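Local structure of peptide methionine sulfoxide reductase msrA/msrB (Neisseria gonorrhoeae, 2H30) at residues I43-S48 and L117-Y122. The protein can use electrons from DsbD, through its N-terminal thioredoxin domain, to reduce the downstream methionine sulfoxide reductases. The protein carries 2 engineered substitutions. Numbering follows the deposited sequence.
Sequences IKFWAS and LNISVY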
loop_
_atom_site.group_PDB
_atom_site.type_symbol
_atom_site.label_atom_id
_atom_site.label_comp_id
_atom_site.label_asym_id
_atom_site.label_seq_id
_atom_site.Cartn_x
_atom_site.Cartn_y
_atom_site.Cartn_z
ATOM N N ILE A 43 -1.394 -1.691 -3.623
ATOM C CA ILE A 43 -0.541 -1.387 -2.454
ATOM C C ILE A 43 -0.149 0.069 -2.458
ATOM O O ILE A 43 0.377 0.561 -3.474
ATOM C CB ILE A 43 0.763 -2.186 -2.489
ATOM C CG1 ILE A 43 0.449 -3.692 -2.554
ATOM C CG2 ILE A 43 1.627 -1.836 -1.259
ATOM C CD1 ILE A 43 1.728 -4.503 -2.785
ATOM N N LYS A 44 -0.377 0.745 -1.364
ATOM C CA LYS A 44 0.091 2.159 -1.215
ATOM C C LYS A 44 1.345 2.161 -0.328
ATOM O O LYS A 44 1.232 1.693 0.834
ATOM C CB LYS A 44 -0.977 2.986 -0.503
ATOM C CG LYS A 44 -0.531 4.472 -0.434
ATOM C CD LYS A 44 -1.549 5.302 0.281
ATOM C CE LYS A 44 -1.289 6.794 -0.184
ATOM N NZ LYS A 44 -2.457 7.527 0.152
ATOM N N PHE A 45 2.456 2.686 -0.864
ATOM C CA PHE A 45 3.707 2.850 -0.097
ATOM C C PHE A 45 3.720 4.264 0.439
ATOM O O PHE A 45 3.467 5.232 -0.305
ATOM C CB PHE A 45 4.926 2.652 -1.012
ATOM C CG PHE A 45 5.035 1.246 -1.524
ATOM C CD1 PHE A 45 4.323 0.829 -2.647
ATOM C CD2 PHE A 45 5.800 0.333 -0.826
ATOM C CE1 PHE A 45 4.440 -0.516 -3.078
ATOM C CE2 PHE A 45 5.945 -1.007 -1.267
ATOM C CZ PHE A 45 5.264 -1.446 -2.383
ATOM N N TRP A 46 4.101 4.384 1.705
ATOM C CA TRP A 46 4.104 5.685 2.365
ATOM C C TRP A 46 5.120 5.735 3.497
ATOM O O TRP A 46 5.734 4.712 3.835
ATOM C CB TRP A 46 2.690 6.016 2.880
ATOM C CG TRP A 46 2.167 5.102 3.955
ATOM C CD1 TRP A 46 1.603 3.854 3.769
ATOM C CD2 TRP A 46 2.049 5.395 5.344
ATOM N NE1 TRP A 46 1.185 3.336 5.010
ATOM C CE2 TRP A 46 1.496 4.259 5.979
ATOM C CE3 TRP A 46 2.457 6.482 6.125
ATOM C CZ2 TRP A 46 1.226 4.207 7.340
ATOM C CZ3 TRP A 46 2.217 6.414 7.509
ATOM C CH2 TRP A 46 1.623 5.296 8.105
ATOM N N ALA A 47 5.302 6.942 4.067
ATOM C CA ALA A 47 6.174 7.159 5.211
ATOM C C ALA A 47 5.568 8.170 6.140
ATOM O O ALA A 47 4.857 9.084 5.694
ATOM C CB ALA A 47 7.538 7.634 4.779
ATOM N N SER A 48 5.960 8.032 7.400
ATOM C CA SER A 48 5.435 8.911 8.486
ATOM C C SER A 48 5.845 10.372 8.263
ATOM O O SER A 48 5.147 11.278 8.739
ATOM C CB SER A 48 5.934 8.441 9.843
ATOM O OG SER A 48 7.346 8.584 9.899
ATOM N N LEU A 117 10.888 -3.065 -5.900
ATOM C CA LEU A 117 10.068 -2.393 -6.876
ATOM C C LEU A 117 10.627 -1.058 -7.340
ATOM O O LEU A 117 9.985 -0.381 -8.162
ATOM C CB LEU A 117 8.621 -2.247 -6.340
ATOM C CG LEU A 117 7.912 -3.533 -5.960
ATOM C CD1 LEU A 117 6.412 -3.242 -5.628
ATOM C CD2 LEU A 117 7.986 -4.560 -6.984
ATOM N N ASN A 118 11.812 -0.668 -6.842
ATOM C CA ASN A 118 12.407 0.625 -7.181
ATOM C C ASN A 118 11.489 1.811 -6.829
ATOM O O ASN A 118 11.366 2.782 -7.601
ATOM C CB ASN A 118 12.873 0.658 -8.663
ATOM C CG ASN A 118 13.763 1.836 -8.992
ATOM O OD1 ASN A 118 14.496 2.352 -8.137
ATOM N ND2 ASN A 118 13.678 2.293 -10.235
ATOM N N ILE A 119 10.891 1.717 -5.631
ATOM C CA ILE A 119 10.047 2.813 -5.160
ATOM C C ILE A 119 10.959 3.733 -4.348
ATOM O O ILE A 119 11.591 3.279 -3.404
ATOM C CB ILE A 119 8.806 2.315 -4.434
ATOM C CG1 ILE A 119 7.864 1.729 -5.552
ATOM C CG2 ILE A 119 8.178 3.485 -3.640
ATOM C CD1 ILE A 119 6.549 1.282 -5.104
ATOM N N SER A 120 10.977 5.011 -4.722
ATOM C CA SER A 120 11.863 5.972 -4.065
ATOM C C SER A 120 11.139 7.238 -3.614
ATOM O O SER A 120 11.738 8.112 -2.911
ATOM C CB SER A 120 13.057 6.388 -4.998
ATOM O OG SER A 120 12.528 6.808 -6.256
ATOM N N VAL A 121 9.878 7.360 -4.056
ATOM C CA VAL A 121 9.092 8.544 -3.753
ATOM C C VAL A 121 7.759 8.126 -3.187
ATOM O O VAL A 121 7.249 7.084 -3.521
ATOM C CB VAL A 121 8.925 9.503 -4.924
ATOM C CG1 VAL A 121 10.301 9.929 -5.523
ATOM C CG2 VAL A 121 8.021 9.000 -5.946
ATOM N N TYR A 122 7.265 8.945 -2.287
ATOM C CA TYR A 122 5.976 8.650 -1.636
ATOM C C TYR A 122 5.009 9.785 -1.838
ATOM O O TYR A 122 5.426 10.998 -1.924
ATOM C CB TYR A 122 6.184 8.475 -0.146
ATOM C CG TYR A 122 7.071 7.307 0.264
ATOM C CD1 TYR A 122 6.896 6.031 -0.301
ATOM C CD2 TYR A 122 8.022 7.462 1.241
ATOM C CE1 TYR A 122 7.656 4.929 0.157
ATOM C CE2 TYR A 122 8.804 6.366 1.663
ATOM C CZ TYR A 122 8.583 5.126 1.122
ATOM O OH TYR A 122 9.271 4.031 1.539
HETATM O O HOH W 1 7.170 2.058 2.309
#
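A bridging water is gripped by two hydrogen bonds here: its O lies 3.0 Å from Tyr122 OH and gives a weak bond of 3.4 Å to Trp46 O. The water also lies in plane at the Phe45 ring edge. No direct hydrogen bond joins the two segments, so the rest is packing of rings against methyl groups and backbone. Phe45 shows how an aromatic on a central strand can be sandwiched. Its CG stands anti to the carbonyl carbon (chi1 -66°), and Ile119 CD1 comes down over one face, 3.7 Å from the Phe45 ring centroid and 29° off the normal, a CH-pi contact that brings Ile119 CD1 to 3.3 Å from Phe45 CD1. Ile43 CG2 backs the opposite face, while Leu117 CD1 meets the ring obliquely, 3.9 Å from Phe45 CZ.

In this thioredoxin-like fold, strand 41-45 leads into the probable CxxC redox site, Cys50 and Cys53, and 117-122 is the loop between helix 112-116 and antiparallel strand 124-128. A Schellman motif ends that helix at Asn118, from which the chain turns to bring Ile119 and Tyr122 inward.

The Tyr122 ring lies flat against the backbone of Trp46 and Ala47, with Trp46 C 3.9 Å above its centre and Ala47 N nearer the rim. Ala47 CB rests 3.6 Å from Tyr122 CD2, and at the CD1/CE1 flank, on the same side of the ring plane, Phe45 CB packs 3.7 Å from Tyr122 CE1. The Trp46 side chain turns away to helix 51-64, touching Cys53, which Tyr122 also touches, while Trp46 NE1 hydrogen-bonds Thr76 OG1.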